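Local structure of tyrosyl-tRNA synthetase (Pyrococcus horikoshii, 2CYC) at the interface of chains A and B. The protein attaches L-tyrosine to tRNA(Tyr) in two steps, first activating the amino acid with ATP as tyrosyl-AMP and then transferring it to the acceptor end. Coordinates in Å, arbitrary orientation; residue numbers count along the deposited sequence, not the author numbering. Chains: chain A/B, tyrosyl-tRNA synthetase.

The interface of chains A and B. Residues chain A 143, 161-163, 166; chain B 142-143, 146, 163, 166.
A:Phe163 and B:Phe163 reach toward each other across the dimer axis and meet tip to tip, with their CZ atoms 3.5 Å apart. One face of the A:Phe163 ring carries B:Val146. Its methyl CG1 lies 4.1 Å above the ring plane, displaced toward the rim, while CG2 packs 3.6 Å from CG at the root of the ring. The methyl CD2 of B:Leu143 sits in the plane of the same ring, at its edge, 3.8 Å from CD2 of A:Phe163. The twin contact uses the other methyl, CD1 of A:Leu143, in plane at the edge of the B:Phe163 ring. The tips of A:Phe163 and B:Phe163 also reach the backbone of B:Leu166 and A:Leu166, respectively. CZ of A:Phe163 lies 3.4 Å from the carbonyl O of B:Leu166, and CE2 touches the CB of that leucine. In A:Phe163, CG is anti to the backbone N (chi1 -172°), which sends the ring out across the boundary. An alanine here would probably leave B:Val146 and the B:Leu143 methyl without their aromatic partner and open a gap opposite the B:Phe163 tip. The leucines continue the apolar patch. A:Leu166 and B:Leu143 cross at about a right angle, CG to CG at 4.0 Å.

Beside this core, the backbone N of B:Leu143 donates a hydrogen bond to the carbonyl O of A:Ile161, at 3.0 Å. A:Asp162 and B:Thr142 form an antiparallel beta bridge there.

The protein is a homodimer, and this patch is part of its two-fold symmetric interface in a class I synthetase. A:Phe163 comes just before helix 164-178. That helix carries A:Tyr168, A:Gln172 and A:Asp175 of the tyrosine pocket. A:Leu143 begins helix 143-148. At the same position in chain B, B:Leu143 begins helix 143-149 and meets A:Ile161 and A:Phe163 of the partner's loop.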
# COMPACT_ATOMS: atom_id res chain seq x y z
N LEU A 143 -6.35 8.38 -4.09
CA LEU A 143 -6.50 7.11 -4.76
C LEU A 143 -6.62 7.37 -6.26
O LEU A 143 -5.98 6.71 -7.08
CB LEU A 143 -7.76 6.41 -4.26
CG LEU A 143 -8.24 5.19 -5.04
CD1 LEU A 143 -7.13 4.13 -5.10
CD2 LEU A 143 -9.49 4.62 -4.38
N ILE A 161 -8.27 -5.16 -11.45
CA ILE A 161 -6.85 -5.07 -11.16
C ILE A 161 -6.61 -5.37 -9.67
O ILE A 161 -7.39 -4.95 -8.81
CB ILE A 161 -6.31 -3.68 -11.52
CG1 ILE A 161 -4.78 -3.70 -11.53
CG2 ILE A 161 -6.84 -2.63 -10.55
CD1 ILE A 161 -4.17 -2.41 -12.03
N ASP A 162 -5.54 -6.11 -9.37
CA ASP A 162 -5.23 -6.44 -7.98
C ASP A 162 -4.70 -5.21 -7.25
O ASP A 162 -4.12 -4.31 -7.87
CB ASP A 162 -4.22 -7.59 -7.90
CG ASP A 162 -2.91 -7.27 -8.60
OD1 ASP A 162 -2.84 -7.43 -9.84
OD2 ASP A 162 -1.96 -6.87 -7.91
N PHE A 163 -4.90 -5.17 -5.94
CA PHE A 163 -4.48 -4.01 -5.18
C PHE A 163 -2.98 -3.73 -5.14
O PHE A 163 -2.58 -2.57 -5.08
CB PHE A 163 -5.02 -4.08 -3.74
CG PHE A 163 -4.80 -2.82 -2.96
CD1 PHE A 163 -3.87 -2.78 -1.92
CD2 PHE A 163 -5.47 -1.64 -3.30
CE1 PHE A 163 -3.61 -1.59 -1.24
CE2 PHE A 163 -5.22 -0.44 -2.63
CZ PHE A 163 -4.28 -0.41 -1.59
N LEU A 166 -1.53 -1.09 -7.39
CA LEU A 166 -1.78 0.31 -7.02
C LEU A 166 -0.72 0.75 -6.00
O LEU A 166 -0.44 1.94 -5.86
CB LEU A 166 -3.18 0.47 -6.41
CG LEU A 166 -4.36 0.64 -7.38
CD1 LEU A 166 -4.20 1.95 -8.12
CD2 LEU A 166 -4.43 -0.52 -8.36
N THR B 142 -8.65 -7.59 -5.19
CA THR B 142 -8.86 -6.56 -6.20
C THR B 142 -9.01 -5.20 -5.52
O THR B 142 -9.44 -5.10 -4.37
CB THR B 142 -10.13 -6.83 -7.02
OG1 THR B 142 -11.27 -6.78 -6.16
CG2 THR B 142 -10.04 -8.20 -7.71
N LEU B 143 -8.63 -4.16 -6.25
CA LEU B 143 -8.75 -2.80 -5.74
C LEU B 143 -10.22 -2.57 -5.37
O LEU B 143 -10.53 -1.96 -4.35
CB LEU B 143 -8.31 -1.81 -6.83
CG LEU B 143 -8.19 -0.29 -6.63
CD1 LEU B 143 -9.27 0.41 -7.41
CD2 LEU B 143 -8.24 0.08 -5.16
N VAL B 146 -10.97 -3.94 -2.04
CA VAL B 146 -10.37 -3.10 -1.00
C VAL B 146 -11.23 -1.86 -0.73
O VAL B 146 -11.43 -1.46 0.41
CB VAL B 146 -8.93 -2.63 -1.37
CG1 VAL B 146 -8.36 -1.76 -0.24
CG2 VAL B 146 -8.02 -3.83 -1.62
N PHE B 163 -4.69 7.75 -0.63
CA PHE B 163 -4.37 6.35 -0.89
C PHE B 163 -4.00 5.54 0.35
O PHE B 163 -4.27 4.34 0.40
CB PHE B 163 -3.23 6.26 -1.93
CG PHE B 163 -2.92 4.85 -2.37
CD1 PHE B 163 -1.76 4.21 -1.94
CD2 PHE B 163 -3.83 4.15 -3.17
CE1 PHE B 163 -1.50 2.88 -2.30
CE2 PHE B 163 -3.59 2.81 -3.53
CZ PHE B 163 -2.41 2.17 -3.10
N LEU B 166 -6.48 3.21 1.81
CA LEU B 166 -6.77 1.98 1.07
C LEU B 166 -5.78 0.88 1.46
O LEU B 166 -6.08 -0.31 1.34
CB LEU B 166 -6.72 2.23 -0.44
CG LEU B 166 -7.97 2.82 -1.10
CD1 LEU B 166 -9.12 1.84 -0.98
CD2 LEU B 166 -8.34 4.13 -0.44